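Local structure of lipoprotein, putative (Bacillus anthracis, 4O4A) at residues Glu26-Glu36 / Lys79-Val90. The protein is a putative lipoprotein of unknown function, probably anchored to the cell membrane and possibly able to bind lipid. Numbering follows the deposited sequence.
Sequences ETTDTIYLIPE and KFGTVNDLYYTV
Two groups grip the hydroxyl of Thr-28: its OG1 donates to OD1 of Asp-85 at 2.6 Å, meeting that oxygen from above the carboxylate plane, and accepts the backbone N-H of Asn-84, with N to OG1 at 3.0 Å. A chi1 of 50° places OG1 between the backbone N and the carbonyl carbon of Thr-28, where it can reach both Asp-85 and Asn-84. Alongside, the Asn-84 amide is held at both ends by Asp-29. Asn-84 OD1 takes the backbone N-H of Asp-29 on a lone pair, N to OD1 2.8 Å, while Asn-84 ND2 gives a straight bond (160°) to Asp-29 OD1, nearly along the C-O axis; the two bonds fix which way round the amide lies. OD1 of Asp-85 also receives a weak bond from Thr-30 N, and a water ties its OD2 to Tyr-32 OH. Beyond this polar loop region, strands 30-35 and 86-90 run as parallel neighbours inside a mixed sheet, flanked by strands 60-64 and 96-98. Backbone bonds alternate in direction from Leu-86 N to Thr-30 O up to Val-90 N to Ile-34 O, and Glu-36 N, just past the strand, adds one to Val-90 O. On one face the rings of Tyr-32 and Tyr-87 lie side by side, planes 12° apart but slid so far that they barely overlap. Ile-31, Leu-33, Leu-86 and Tyr-88 occupy the opposite face, where Ile-31 CG2 rests 3.8 Å from Tyr-88 CD1 and Leu-33 CD2 approaches Tyr-88 CB.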
ATOM      1  N   GLU B  26      34.864 -33.034   3.308  1.00 83.36           N
ATOM      2  CA  GLU B  26      34.584 -31.624   3.541  1.00 75.91           C
ATOM      3  C   GLU B  26      33.105 -31.383   3.730  1.00 63.95           C
ATOM      4  O   GLU B  26      32.312 -31.766   2.878  1.00 61.02           O
ATOM      5  CB  GLU B  26      35.057 -30.784   2.356  1.00 81.85           C
ATOM      6  CG  GLU B  26      36.562 -30.600   2.320  1.00 88.28           C
ATOM      7  CD  GLU B  26      37.072 -29.615   3.360  1.00 88.08           C
ATOM      8  OE1 GLU B  26      36.255 -29.064   4.120  1.00 89.60           O
ATOM      9  OE2 GLU B  26      38.295 -29.374   3.408  1.00 93.06           O
ATOM     10  N   THR B  27      32.746 -30.777   4.859  1.00 57.72           N
ATOM     11  CA  THR B  27      31.370 -30.399   5.148  1.00 56.19           C
ATOM     12  C   THR B  27      31.311 -28.908   5.526  1.00 50.54           C
ATOM     13  O   THR B  27      32.341 -28.269   5.738  1.00 59.47           O
ATOM     14  CB  THR B  27      30.743 -31.264   6.265  1.00 58.47           C
ATOM     15  OG1 THR B  27      31.493 -31.111   7.465  1.00 66.47           O
ATOM     16  CG2 THR B  27      30.733 -32.730   5.887  1.00 60.69           C
ATOM     17  N   THR B  28      30.107 -28.360   5.612  1.00 46.32           N
ATOM     18  CA  THR B  28      29.926 -26.925   5.923  1.00 44.52           C
ATOM     19  C   THR B  28      30.063 -26.576   7.400  1.00 44.95           C
ATOM     20  O   THR B  28      30.357 -25.434   7.728  1.00 43.08           O
ATOM     21  CB  THR B  28      28.579 -26.352   5.390  1.00 42.44           C
ATOM     22  OG1 THR B  28      27.487 -27.196   5.782  1.00 42.91           O
ATOM     23  CG2 THR B  28      28.621 -26.239   3.862  1.00 41.87           C
ATOM     24  N   ASP B  29      29.805 -27.550   8.271  1.00 46.25           N
ATOM     25  CA  ASP B  29      29.933 -27.394   9.704  1.00 44.30           C
ATOM     26  C   ASP B  29      29.619 -26.010  10.233  1.00 43.69           C
ATOM     27  O   ASP B  29      30.508 -25.345  10.775  1.00 45.52           O
ATOM     28  CB  ASP B  29      31.366 -27.731  10.088  1.00 48.01           C
ATOM     29  CG  ASP B  29      31.764 -29.108   9.684  1.00 52.66           C
ATOM     30  OD1 ASP B  29      30.879 -29.988   9.612  1.00 53.42           O
ATOM     31  OD2 ASP B  29      32.977 -29.323   9.471  1.00 55.86           O
ATOM     32  N   THR B  30      28.386 -25.551  10.058  1.00 41.05           N
ATOM     33  CA  THR B  30      28.000 -24.260  10.610  1.00 39.84           C
ATOM     34  C   THR B  30      26.712 -24.365  11.430  1.00 39.42           C
ATOM     35  O   THR B  30      25.769 -25.036  11.039  1.00 35.67           O
ATOM     36  CB  THR B  30      27.822 -23.202   9.525  1.00 38.15           C
ATOM     37  OG1 THR B  30      29.041 -23.094   8.797  1.00 38.27           O
ATOM     38  CG2 THR B  30      27.477 -21.841  10.147  1.00 39.12           C
ATOM     39  N   ILE B  31      26.706 -23.676  12.564  1.00 39.50           N
ATOM     40  CA  ILE B  31      25.567 -23.613  13.448  1.00 39.43           C
ATOM     41  C   ILE B  31      25.062 -22.189  13.411  1.00 40.43           C
ATOM     42  O   ILE B  31      25.842 -21.255  13.612  1.00 45.50           O
ATOM     43  CB  ILE B  31      25.964 -23.938  14.893  1.00 40.24           C
ATOM     44  CG1 ILE B  31      26.254 -25.423  15.029  1.00 41.61           C
ATOM     45  CG2 ILE B  31      24.847 -23.567  15.851  1.00 40.73           C
ATOM     46  CD1 ILE B  31      26.753 -25.827  16.400  1.00 41.48           C
ATOM     47  N   TYR B  32      23.774 -22.017  13.145  1.00 36.87           N
ATOM     48  CA  TYR B  32      23.186 -20.691  13.098  1.00 36.81           C
ATOM     49  C   TYR B  32      22.285 -20.513  14.299  1.00 36.07           C
ATOM     50  O   TYR B  32      21.391 -21.313  14.518  1.00 34.38           O
ATOM     51  CB  TYR B  32      22.375 -20.502  11.817  1.00 34.54           C
ATOM     52  CG  TYR B  32      23.205 -20.566  10.566  1.00 34.80           C
ATOM     53  CD1 TYR B  32      23.787 -19.422  10.039  1.00 38.15           C
ATOM     54  CD2 TYR B  32      23.429 -21.772   9.910  1.00 34.63           C
ATOM     55  CE1 TYR B  32      24.550 -19.481   8.878  1.00 38.67           C
ATOM     56  CE2 TYR B  32      24.200 -21.849   8.761  1.00 35.30           C
ATOM     57  CZ  TYR B  32      24.754 -20.701   8.247  1.00 37.26           C
ATOM     58  OH  TYR B  32      25.507 -20.769   7.106  1.00 37.78           O
ATOM     59  N   LEU B  33      22.527 -19.459  15.070  1.00 36.26           N
ATOM     60  CA  LEU B  33      21.714 -19.154  16.234  1.00 36.98           C
ATOM     61  C   LEU B  33      20.870 -17.932  15.934  1.00 39.02           C
ATOM     62  O   LEU B  33      21.398 -16.842  15.725  1.00 43.02           O
ATOM     63  CB  LEU B  33      22.599 -18.883  17.433  1.00 38.26           C
ATOM     64  CG  LEU B  33      23.584 -20.003  17.740  1.00 38.56           C
ATOM     65  CD1 LEU B  33      24.427 -19.644  18.949  1.00 40.17           C
ATOM     66  CD2 LEU B  33      22.864 -21.320  17.976  1.00 38.72           C
ATOM     67  N   ILE B  34      19.560 -18.127  15.883  1.00 40.46           N
ATOM     68  CA  ILE B  34      18.633 -17.058  15.597  1.00 43.47           C
ATOM     69  C   ILE B  34      17.852 -16.660  16.859  1.00 45.50           C
ATOM     70  O   ILE B  34      17.372 -17.515  17.596  1.00 48.92           O
ATOM     71  CB  ILE B  34      17.572 -17.492  14.545  1.00 43.12           C
ATOM     72  CG1 ILE B  34      18.189 -17.815  13.189  1.00 42.36           C
ATOM     73  CG2 ILE B  34      16.561 -16.383  14.330  1.00 47.64           C
ATOM     74  CD1 ILE B  34      18.829 -19.168  13.094  1.00 46.11           C
ATOM     75  N   PRO B  35      17.707 -15.359  17.110  1.00 45.97           N
ATOM     76  CA  PRO B  35      16.864 -14.986  18.245  1.00 49.00           C
ATOM     77  C   PRO B  35      15.457 -15.540  18.034  1.00 47.98           C
ATOM     78  O   PRO B  35      14.886 -15.368  16.964  1.00 46.92           O
ATOM     79  CB  PRO B  35      16.878 -13.463  18.195  1.00 49.08           C
ATOM     80  CG  PRO B  35      18.212 -13.141  17.624  1.00 48.63           C
ATOM     81  CD  PRO B  35      18.462 -14.212  16.590  1.00 47.44           C
ATOM     82  N   GLU B  36      14.907 -16.192  19.049  1.00 50.78           N
ATOM     83  CA  GLU B  36      13.594 -16.848  18.931  1.00 55.95           C
ATOM     84  C   GLU B  36      12.451 -15.981  18.426  1.00 57.12           C
ATOM     85  O   GLU B  36      11.553 -16.473  17.746  1.00 53.02           O
ATOM     86  CB  GLU B  36      13.182 -17.446  20.270  1.00 59.15           C
ATOM     87  CG  GLU B  36      12.923 -16.428  21.358  1.00 62.35           C
ATOM     88  CD  GLU B  36      12.548 -17.074  22.669  1.00 69.87           C
ATOM     89  OE1 GLU B  36      12.525 -18.327  22.734  1.00 68.22           O
ATOM     90  OE2 GLU B  36      12.286 -16.325  23.639  1.00 79.39           O
ATOM     91  N   LYS B  79      32.054 -21.571   4.989  1.00 55.81           N
ATOM     92  CA  LYS B  79      32.564 -22.891   4.741  1.00 59.37           C
ATOM     93  C   LYS B  79      31.865 -23.496   3.541  1.00 55.35           C
ATOM     94  O   LYS B  79      30.750 -23.099   3.160  1.00 53.67           O
ATOM     95  CB  LYS B  79      32.412 -23.779   5.974  1.00 69.03           C
ATOM     96  CG  LYS B  79      33.520 -23.614   7.016  1.00 71.96           C
ATOM     97  CD  LYS B  79      33.407 -24.642   8.138  1.00 76.81           C
ATOM     98  CE  LYS B  79      34.358 -24.321   9.272  1.00 84.34           C
ATOM     99  NZ  LYS B  79      34.056 -25.144  10.479  1.00 87.49           N
ATOM    100  N   PHE B  80      32.552 -24.451   2.937  1.00 55.63           N
ATOM    101  CA  PHE B  80      32.069 -25.131   1.757  1.00 55.70           C
ATOM    102  C   PHE B  80      32.123 -26.638   1.892  1.00 50.55           C
ATOM    103  O   PHE B  80      32.969 -27.174   2.583  1.00 50.72           O
ATOM    104  CB  PHE B  80      32.907 -24.693   0.569  1.00 58.54           C
ATOM    105  CG  PHE B  80      32.836 -23.224   0.310  1.00 61.33           C
ATOM    106  CD1 PHE B  80      31.699 -22.652  -0.253  1.00 64.61           C
ATOM    107  CD2 PHE B  80      33.903 -22.407   0.645  1.00 65.20           C
ATOM    108  CE1 PHE B  80      31.638 -21.285  -0.481  1.00 66.73           C
ATOM    109  CE2 PHE B  80      33.850 -21.044   0.422  1.00 66.62           C
ATOM    110  CZ  PHE B  80      32.714 -20.482  -0.142  1.00 68.75           C
ATOM    111  N   GLY B  81      31.194 -27.314   1.229  1.00 49.47           N
ATOM    112  CA  GLY B  81      31.196 -28.775   1.179  1.00 48.73           C
ATOM    113  C   GLY B  81      29.820 -29.344   1.320  1.00 45.65           C
ATOM    114  O   GLY B  81      28.830 -28.669   1.033  1.00 50.42           O
ATOM    115  N   THR B  82      29.738 -30.580   1.774  1.00 42.17           N
ATOM    116  CA  THR B  82      28.447 -31.200   1.974  1.00 40.89           C
ATOM    117  C   THR B  82      27.727 -30.433   3.091  1.00 40.38           C
ATOM    118  O   THR B  82      28.263 -30.293   4.179  1.00 40.15           O
ATOM    119  CB  THR B  82      28.595 -32.678   2.353  1.00 40.12           C
ATOM    120  OG1 THR B  82      29.231 -33.389   1.289  1.00 41.88           O
ATOM    121  CG2 THR B  82      27.227 -33.307   2.645  1.00 39.82           C
ATOM    122  N   VAL B  83      26.513 -29.944   2.820  1.00 40.50           N
ATOM    123  CA  VAL B  83      25.776 -29.165   3.812  1.00 39.80           C
ATOM    124  C   VAL B  83      25.306 -30.005   4.981  1.00 40.68           C
ATOM    125  O   VAL B  83      24.525 -30.942   4.814  1.00 45.57           O
ATOM    126  CB  VAL B  83      24.552 -28.464   3.200  1.00 38.47           C
ATOM    127  CG1 VAL B  83      23.775 -27.701   4.279  1.00 37.65           C
ATOM    128  CG2 VAL B  83      24.988 -27.520   2.091  1.00 38.33           C
ATOM    129  N   ASN B  84      25.800 -29.683   6.167  1.00 41.98           N
ATOM    130  CA  ASN B  84      25.368 -30.375   7.380  1.00 48.53           C
ATOM    131  C   ASN B  84      25.130 -29.332   8.474  1.00 45.57           C
ATOM    132  O   ASN B  84      25.344 -29.594   9.637  1.00 52.91           O
ATOM    133  CB  ASN B  84      26.420 -31.377   7.834  1.00 48.96           C
ATOM    134  CG  ASN B  84      27.674 -30.695   8.299  1.00 51.67           C
ATOM    135  OD1 ASN B  84      27.994 -29.598   7.823  1.00 53.83           O
ATOM    136  ND2 ASN B  84      28.385 -31.313   9.235  1.00 49.78           N
ATOM    137  N   ASP B  85      24.614 -28.174   8.096  1.00 44.10           N
ATOM    138  CA  ASP B  85      24.396 -27.094   9.045  1.00 41.51           C
ATOM    139  C   ASP B  85      23.241 -27.379  10.004  1.00 38.78           C
ATOM    140  O   ASP B  85      22.339 -28.134   9.684  1.00 42.25           O
ATOM    141  CB  ASP B  85      24.109 -25.793   8.299  1.00 41.46           C
ATOM    142  CG  ASP B  85      25.228 -25.401   7.337  1.00 45.25           C
ATOM    143  OD1 ASP B  85      26.415 -25.735   7.593  1.00 44.57           O
ATOM    144  OD2 ASP B  85      24.906 -24.727   6.331  1.00 51.88           O
ATOM    145  N   LEU B  86      23.305 -26.782  11.189  1.00 38.87           N
ATOM    146  CA  LEU B  86      22.267 -26.906  12.207  1.00 35.97           C
ATOM    147  C   LEU B  86      21.728 -25.518  12.522  1.00 35.45           C
ATOM    148  O   LEU B  86      22.465 -24.530  12.489  1.00 37.29           O
ATOM    149  CB  LEU B  86      22.828 -27.543  13.464  1.00 39.53           C
ATOM    150  CG  LEU B  86      23.350 -28.973  13.286  1.00 41.26           C
ATOM    151  CD1 LEU B  86      24.031 -29.458  14.550  1.00 40.60           C
ATOM    152  CD2 LEU B  86      22.216 -29.917  12.887  1.00 43.61           C
ATOM    153  N   TYR B  87      20.436 -25.435  12.798  1.00 34.37           N
ATOM    154  CA  TYR B  87      19.795 -24.159  13.070  1.00 34.67           C
ATOM    155  C   TYR B  87      19.070 -24.209  14.407  1.00 34.31           C
ATOM    156  O   TYR B  87      18.455 -25.212  14.766  1.00 33.84           O
ATOM    157  CB  TYR B  87      18.822 -23.816  11.941  1.00 35.50           C
ATOM    158  CG  TYR B  87      19.421 -23.936  10.550  1.00 38.34           C
ATOM    159  CD1 TYR B  87      20.023 -22.855   9.927  1.00 42.86           C
ATOM    160  CD2 TYR B  87      19.364 -25.128   9.856  1.00 43.68           C
ATOM    161  CE1 TYR B  87      20.576 -22.951   8.654  1.00 44.48           C
ATOM    162  CE2 TYR B  87      19.903 -25.241   8.581  1.00 47.35           C
ATOM    163  CZ  TYR B  87      20.512 -24.147   7.985  1.00 49.91           C
ATOM    164  OH  TYR B  87      21.075 -24.254   6.720  1.00 57.34           O
ATOM    165  N   TYR B  88      19.174 -23.131  15.168  1.00 34.32           N
ATOM    166  CA  TYR B  88      18.510 -23.060  16.445  1.00 35.55           C
ATOM    167  C   TYR B  88      18.001 -21.677  16.694  1.00 36.59           C
ATOM    168  O   TYR B  88      18.524 -20.711  16.135  1.00 36.96           O
ATOM    169  CB  TYR B  88      19.485 -23.341  17.569  1.00 34.89           C
ATOM    170  CG  TYR B  88      20.184 -24.670  17.541  1.00 34.69           C
ATOM    171  CD1 TYR B  88      21.359 -24.833  16.852  1.00 33.53           C
ATOM    172  CD2 TYR B  88      19.714 -25.743  18.281  1.00 35.33           C
ATOM    173  CE1 TYR B  88      22.025 -26.036  16.873  1.00 33.60           C
ATOM    174  CE2 TYR B  88      20.381 -26.946  18.301  1.00 34.75           C
ATOM    175  CZ  TYR B  88      21.528 -27.081  17.597  1.00 32.94           C
ATOM    176  OH  TYR B  88      22.180 -28.284  17.609  1.00 34.39           O
ATOM    177  N   THR B  89      16.978 -21.581  17.534  1.00 39.58           N
ATOM    178  CA  THR B  89      16.517 -20.286  18.007  1.00 44.79           C
ATOM    179  C   THR B  89      17.054 -20.200  19.435  1.00 48.48           C
ATOM    180  O   THR B  89      17.284 -21.232  20.069  1.00 47.99           O
ATOM    181  CB  THR B  89      14.997 -20.153  18.069  1.00 46.77           C
ATOM    182  OG1 THR B  89      14.456 -21.276  18.781  1.00 59.93           O
ATOM    183  CG2 THR B  89      14.405 -20.105  16.703  1.00 45.42           C
ATOM    184  N   VAL B  90      17.248 -18.994  19.947  1.00 48.30           N
ATOM    185  CA  VAL B  90      17.750 -18.850  21.298  1.00 53.45           C
ATOM    186  C   VAL B  90      16.985 -17.804  22.095  1.00 56.25           C
ATOM    187  O   VAL B  90      16.689 -16.730  21.589  1.00 57.71           O
ATOM    188  CB  VAL B  90      19.231 -18.445  21.315  1.00 55.73           C
ATOM    189  CG1 VAL B  90      19.756 -18.481  22.744  1.00 61.59           C
ATOM    190  CG2 VAL B  90      20.090 -19.344  20.439  1.00 55.06           C
TER
HETATM  191  O   HOH W   1      30.527 -20.522   7.621  1.00 38.16           O
HETATM  192  O   HOH W   2      26.728 -22.808   6.349  1.00 37.30           O